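Local coordinates for protein ATP:cob(I)alamin adenosyltransferase, putative (Burkholderia thailandensis, PDB 2ZHZ) that probably transfers the adenosyl group of ATP to cobalamin, making adenosylcobalamin and releasing triphosphate, as a homotrimeric helix-bundle enzyme of the PduO type, at residues B[125-128]-B[129-132]; B[144-147]-B[148-151]; B[158-161]-B[162-166]. One frame throughout, in Å; residues are numbered along the deposited sequence.

Overall arrangement
All three contacts are local, between residues within a turn or so of each other: two within helices and one where a loop runs into a helix. Contact 1 lies on helix 116-141; contact 2 spans the loop and the start of helix 147-169, and contact 3 lies further along that helix, about 22 Å away between centres. Contacts 1 and 3 are buried and touch, Arg125 packing on Phe160 and Leu159; contact 2 is partly buried and meets contact 1 where Arg149 approaches Glu132. Contact 1 is rich in arginine and holds ATP at a subunit boundary, contact 2 sends two arginines to a second subunit, and contact 3 is mainly apolar, touching no other protein chain.

Contact 1. Residues B[125-128]-B[129-132]; sequences RTVC and RRAE. With ATP (adenosine-5'-triphosphate), chain H.
Arg125 and Arg129 run side by side on helix 116-141 of the bundle, one turn apart, and Arg129 goes on into the ATP site. Backbone bonds of the alpha-helical i to i+4 pattern join the segments, among them Arg129 N to Arg125 O at 3.0 Å. Arg125 NH1 lies 4.0 Å from Arg129 CD, the guanidinium planes 47° apart, and pairs with Asp40 of the second subunit, while Arg129 turns to ATP, so each guanidinium has an anionic partner. Both methyls of Val127 approach Arg130 NH2 from the same side, CG1 over one face of the guanidinium; NH2 forms a salt bridge to Glu41 of the same chain and NE one to Glu41 of the second subunit.

ATP is held by hydrogen bonds and by the Arg129 guanidinium laid over its base, C5 3.4 Å from the guanidinium plane and offset toward the rim; a bend at chi3 (78°) turns the group there. Its NH1 donates to ATP O5' and its NH2, in plane, to O1A. Glu132, its OE2 paired with Lys28 of the second subunit, turns OE1 to the base. Adenine N6 thus has two acceptors, 2.9 Å from Arg129 O and 3.0 Å from Glu132 OE1.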
# COMPACT_ATOMS: atom_id res chain seq x y z
N ARG B 125 0.02 7.53 6.41
CA ARG B 125 -0.93 7.48 7.51
C ARG B 125 -1.88 6.29 7.37
O ARG B 125 -2.08 5.53 8.32
CB ARG B 125 -1.73 8.79 7.57
CG ARG B 125 -2.88 8.82 8.58
CD ARG B 125 -3.65 10.13 8.47
NE ARG B 125 -4.26 10.27 7.14
CZ ARG B 125 -5.38 9.65 6.76
NH1 ARG B 125 -6.01 8.85 7.61
NH2 ARG B 125 -5.85 9.82 5.54
N THR B 126 -2.47 6.12 6.19
CA THR B 126 -3.40 5.01 5.97
C THR B 126 -2.71 3.64 5.98
O THR B 126 -3.30 2.67 6.44
CB THR B 126 -4.20 5.18 4.66
OG1 THR B 126 -3.30 5.20 3.54
CG2 THR B 126 -5.01 6.46 4.70
N VAL B 127 -1.49 3.56 5.48
CA VAL B 127 -0.80 2.27 5.50
C VAL B 127 -0.42 1.98 6.95
O VAL B 127 -0.41 0.82 7.38
CB VAL B 127 0.46 2.29 4.61
CG1 VAL B 127 1.21 0.95 4.74
CG2 VAL B 127 0.06 2.53 3.14
N CYS B 128 -0.13 3.03 7.71
CA CYS B 128 0.22 2.86 9.12
C CYS B 128 -0.99 2.29 9.87
O CYS B 128 -0.84 1.38 10.71
CB CYS B 128 0.62 4.19 9.75
SG CYS B 128 1.04 4.08 11.52
N ARG B 129 -2.17 2.81 9.57
CA ARG B 129 -3.39 2.34 10.23
C ARG B 129 -3.71 0.90 9.83
O ARG B 129 -4.31 0.15 10.61
CB ARG B 129 -4.55 3.28 9.90
CG ARG B 129 -4.38 4.65 10.56
CD ARG B 129 -5.20 5.72 9.88
NE ARG B 129 -6.60 5.68 10.26
CZ ARG B 129 -7.06 6.04 11.45
NH1 ARG B 129 -8.36 5.98 11.71
NH2 ARG B 129 -6.22 6.45 12.40
N ARG B 130 -3.30 0.52 8.62
CA ARG B 130 -3.49 -0.84 8.15
C ARG B 130 -2.57 -1.75 8.98
O ARG B 130 -2.95 -2.84 9.39
CB ARG B 130 -3.15 -0.93 6.64
CG ARG B 130 -3.05 -2.35 6.08
CD ARG B 130 -3.51 -2.42 4.61
NE ARG B 130 -2.79 -1.55 3.68
CZ ARG B 130 -1.58 -1.80 3.17
NH1 ARG B 130 -0.92 -2.90 3.49
NH2 ARG B 130 -1.05 -0.96 2.29
N ALA B 131 -1.35 -1.28 9.24
CA ALA B 131 -0.41 -2.05 10.05
C ALA B 131 -0.95 -2.19 11.47
O ALA B 131 -0.76 -3.22 12.12
CB ALA B 131 0.96 -1.38 10.07
N GLU B 132 -1.61 -1.15 11.97
CA GLU B 132 -2.17 -1.21 13.31
C GLU B 132 -3.21 -2.32 13.39
O GLU B 132 -3.26 -3.08 14.36
CB GLU B 132 -2.81 0.13 13.71
CG GLU B 132 -3.46 0.07 15.10
CD GLU B 132 -4.01 1.41 15.55
OE1 GLU B 132 -4.37 2.24 14.69
OE2 GLU B 132 -4.12 1.61 16.78
PG ATP H . -6.93 7.34 19.45
O1G ATP H . -6.31 6.21 20.23
O2G ATP H . -7.14 8.58 20.28
O3G ATP H . -6.12 7.66 18.23
PB ATP H . -8.72 5.63 17.99
O1B ATP H . -7.44 4.94 17.60
O2B ATP H . -9.81 4.79 18.62
O3B ATP H . -8.41 6.88 18.97
PA ATP H . -8.62 7.42 15.69
O1A ATP H . -7.25 6.92 15.37
O2A ATP H . -8.80 8.82 16.22
O3A ATP H . -9.37 6.38 16.71
O5' ATP H . -9.49 7.25 14.35
C5' ATP H . -10.76 7.89 14.22
C4' ATP H . -11.78 6.95 13.60
O4' ATP H . -11.18 6.04 12.63
C3' ATP H . -12.50 6.10 14.65
O3' ATP H . -13.87 6.49 14.73
C2' ATP H . -12.30 4.66 14.21
O2' ATP H . -13.57 4.05 13.97
C1' ATP H . -11.45 4.68 12.95
N9 ATP H . -10.14 3.96 13.13
C8 ATP H . -9.36 3.95 14.25
N7 ATP H . -8.24 3.21 14.07
C5 ATP H . -8.27 2.73 12.82
C6 ATP H . -7.40 1.87 11.97
N6 ATP H . -6.23 1.38 12.45
N1 ATP H . -7.81 1.59 10.68
C2 ATP H . -8.98 2.08 10.17
N3 ATP H . -9.83 2.87 10.90
C4 ATP H . -9.53 3.22 12.20

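Contact 2. Residues B[144-147]-B[148-151]; sequences LNAA and PRRY
Arg149, in the first turn of helix 147-169, folds back over Ala146 just before it, where the loop from helix 116-141 ends. Its CB passes 3.3 Å from Ala146 O. CG stands anti to the backbone N (chi1 -175°) and the chain runs extended to CD, then bends at chi3 (69°), which brings the guanidinium back beside the loop. There NE donates to the carbonyl oxygen of Asp14 of the second subunit. CZ lies 3.8 Å from Ala146 CB, and one face of the flat group covers Ala146 CA, offset toward the rim. At the tip, NH2 comes to 3.1 Å from the same Ala146 CB.

Backbone bonds set the helical turn beneath this side chain. Arg150 N binds Ala146 O at 2.9 Å with an N-H...O angle of 164°, and Tyr151 N binds Ala147 O at 2.7 Å. Pro148 has no N-H to give, which suits a first-turn position; its CD sits close against Ala147 CB (3.3 Å), as the direct peptide link between them makes likely, while Asn145 O also faces CD. Arg150 lays its CG 3.2 Å from Ala146 O before leading away to Ser6 and Ile8 of the second subunit.

Around this helix start, Arg149 touches Val136 of helix 116-141 and Asn145 ND2 bonds to Glu75 of helix 56-77. Tyr151 enters between helices 56-77 and 86-101, its OH hydrogen-bonded to Asp68.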
# COMPACT_ATOMS: atom_id res chain seq x y z
N LEU B 144 1.24 -10.57 22.95
CA LEU B 144 2.12 -9.55 22.39
C LEU B 144 2.19 -8.36 23.33
O LEU B 144 1.25 -8.10 24.08
CB LEU B 144 1.57 -9.11 21.03
CG LEU B 144 2.43 -8.34 20.04
CD1 LEU B 144 3.53 -9.24 19.50
CD2 LEU B 144 1.55 -7.86 18.89
N ASN B 145 3.30 -7.63 23.31
CA ASN B 145 3.42 -6.45 24.15
C ASN B 145 2.48 -5.41 23.56
O ASN B 145 2.16 -5.47 22.37
CB ASN B 145 4.85 -5.90 24.15
CG ASN B 145 5.85 -6.86 24.77
OD1 ASN B 145 5.61 -7.40 25.85
ND2 ASN B 145 6.98 -7.06 24.11
N ALA B 146 2.02 -4.47 24.38
CA ALA B 146 1.11 -3.44 23.90
C ALA B 146 1.83 -2.30 23.18
O ALA B 146 1.23 -1.58 22.38
CB ALA B 146 0.30 -2.89 25.08
N ALA B 147 3.12 -2.14 23.46
CA ALA B 147 3.91 -1.07 22.86
C ALA B 147 3.80 -0.93 21.33
O ALA B 147 3.57 0.17 20.83
CB ALA B 147 5.38 -1.23 23.26
N PRO B 148 3.96 -2.03 20.58
CA PRO B 148 3.86 -1.95 19.11
C PRO B 148 2.55 -1.29 18.66
O PRO B 148 2.55 -0.40 17.81
CB PRO B 148 3.94 -3.41 18.69
CG PRO B 148 4.84 -4.01 19.74
CD PRO B 148 4.30 -3.40 21.01
N ARG B 149 1.46 -1.74 19.26
CA ARG B 149 0.11 -1.26 18.99
C ARG B 149 0.01 0.23 19.34
O ARG B 149 -0.51 1.05 18.56
CB ARG B 149 -0.84 -2.08 19.87
CG ARG B 149 -2.30 -1.84 19.70
CD ARG B 149 -3.08 -2.86 20.53
NE ARG B 149 -2.94 -2.66 21.97
CZ ARG B 149 -2.74 -3.64 22.85
NH1 ARG B 149 -2.64 -4.89 22.44
NH2 ARG B 149 -2.65 -3.37 24.14
N ARG B 150 0.51 0.59 20.52
CA ARG B 150 0.47 1.97 20.97
C ARG B 150 1.34 2.87 20.11
O ARG B 150 1.03 4.04 19.91
CB ARG B 150 0.92 2.06 22.43
CG ARG B 150 0.09 1.22 23.38
CD ARG B 150 0.57 1.40 24.82
NE ARG B 150 0.22 2.71 25.36
CZ ARG B 150 0.80 3.26 26.42
NH1 ARG B 150 1.77 2.61 27.05
NH2 ARG B 150 0.41 4.45 26.85
N TYR B 151 2.43 2.31 19.59
CA TYR B 151 3.34 3.07 18.76
C TYR B 151 2.70 3.47 17.42
O TYR B 151 2.71 4.64 17.05
CB TYR B 151 4.62 2.27 18.49
CG TYR B 151 5.63 3.05 17.68
CD1 TYR B 151 6.64 3.79 18.30
CD2 TYR B 151 5.56 3.08 16.28
CE1 TYR B 151 7.54 4.55 17.56
CE2 TYR B 151 6.45 3.83 15.53
CZ TYR B 151 7.44 4.56 16.17
OH TYR B 151 8.29 5.34 15.42

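Contact 3. Residues B[158-161]-B[162-166]; sequences LLFV and LARVL
Leu158 and Leu162 cross obliquely, one turn apart on helix 147-169, in the apolar interior of the helix bundle. Their branches meet: Leu158 CD1 rests 4.0 Å from Leu162 CG, and Leu158 CG is nearly as close to Leu162 CD1. Different first torsions bring them together. Leu158 CG is anti to the backbone N (chi1 179°), whereas Leu162 CG lies beside its own N (chi1 -69°) and so leans back over Leu158 O, 3.2 Å away.

Phe160 and Arg164 form the second pair, also set at an angle, with ring and guanidinium planes 50° apart. The contact is made by the aliphatic part of the arginine, CD lying 4.1 Å from Phe160 CE2, while the charged end goes on to Asp174 and to the carbonyl oxygen of Pro104. Val161 and Val165 meet more loosely through Val161 CG1 and Val165 CG2, 4.5 Å apart.

Helical backbone bonds link these turns. Leu162 N to Leu158 O is 2.7 Å, whereas Arg164 N to Phe160 O is weak at 3.3 Å.

Three helices surround the segment: Leu159, Phe160 and Ala163 face helix 116-141, Val161 packs on Tyr99 and Asn100 of helix 86-101, and Leu162 meets Leu62 of helix 56-77. Leu158 and Val165 each touch both of the last two helices.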
# COMPACT_ATOMS: atom_id res chain seq x y z
N LEU B 158 0.56 11.29 14.10
CA LEU B 158 1.67 12.15 13.73
C LEU B 158 1.79 12.33 12.22
O LEU B 158 2.16 13.41 11.74
CB LEU B 158 2.99 11.60 14.29
CG LEU B 158 4.25 12.41 13.94
CD1 LEU B 158 4.07 13.85 14.44
CD2 LEU B 158 5.47 11.77 14.59
N LEU B 159 1.49 11.28 11.46
CA LEU B 159 1.55 11.37 10.01
C LEU B 159 0.48 12.34 9.51
O LEU B 159 0.69 13.08 8.54
CB LEU B 159 1.40 9.98 9.39
CG LEU B 159 2.68 9.14 9.56
CD1 LEU B 159 2.42 7.69 9.20
CD2 LEU B 159 3.79 9.73 8.67
N PHE B 160 -0.67 12.34 10.17
CA PHE B 160 -1.76 13.25 9.82
C PHE B 160 -1.26 14.68 10.09
O PHE B 160 -1.41 15.57 9.26
CB PHE B 160 -2.98 12.97 10.69
CG PHE B 160 -4.13 13.92 10.46
CD1 PHE B 160 -5.02 13.71 9.42
CD2 PHE B 160 -4.33 15.01 11.31
CE1 PHE B 160 -6.10 14.58 9.21
CE2 PHE B 160 -5.40 15.88 11.12
CZ PHE B 160 -6.29 15.66 10.07
N VAL B 161 -0.67 14.87 11.26
CA VAL B 161 -0.16 16.18 11.65
C VAL B 161 0.95 16.66 10.73
O VAL B 161 0.98 17.82 10.34
CB VAL B 161 0.36 16.15 13.11
CG1 VAL B 161 0.97 17.50 13.48
CG2 VAL B 161 -0.79 15.82 14.04
N LEU B 162 1.86 15.75 10.35
CA LEU B 162 2.95 16.12 9.47
C LEU B 162 2.43 16.48 8.08
O LEU B 162 3.03 17.29 7.38
CB LEU B 162 3.98 15.00 9.38
CG LEU B 162 4.81 14.75 10.65
CD1 LEU B 162 5.81 13.65 10.37
CD2 LEU B 162 5.54 16.04 11.07
N ALA B 163 1.32 15.87 7.68
CA ALA B 163 0.74 16.19 6.37
C ALA B 163 0.32 17.67 6.38
O ALA B 163 0.55 18.39 5.41
CB ALA B 163 -0.47 15.30 6.08
N ARG B 164 -0.27 18.12 7.49
CA ARG B 164 -0.69 19.51 7.61
C ARG B 164 0.54 20.41 7.62
O ARG B 164 0.55 21.47 7.00
CB ARG B 164 -1.50 19.73 8.90
CG ARG B 164 -2.82 18.98 8.97
CD ARG B 164 -3.61 19.40 10.20
NE ARG B 164 -3.96 20.82 10.14
CZ ARG B 164 -4.22 21.58 11.21
NH1 ARG B 164 -4.18 21.06 12.43
NH2 ARG B 164 -4.52 22.86 11.05
N VAL B 165 1.58 19.97 8.32
CA VAL B 165 2.83 20.72 8.39
C VAL B 165 3.41 20.89 6.99
O VAL B 165 3.89 21.96 6.63
CB VAL B 165 3.87 19.99 9.27
CG1 VAL B 165 5.24 20.65 9.11
CG2 VAL B 165 3.44 20.03 10.72
N LEU B 166 3.35 19.82 6.20
CA LEU B 166 3.89 19.85 4.84
C LEU B 166 3.09 20.73 3.88
O LEU B 166 3.66 21.32 2.95
CB LEU B 166 4.01 18.42 4.28
CG LEU B 166 5.12 17.60 4.95
CD1 LEU B 166 5.15 16.18 4.38
CD2 LEU B 166 6.46 18.29 4.72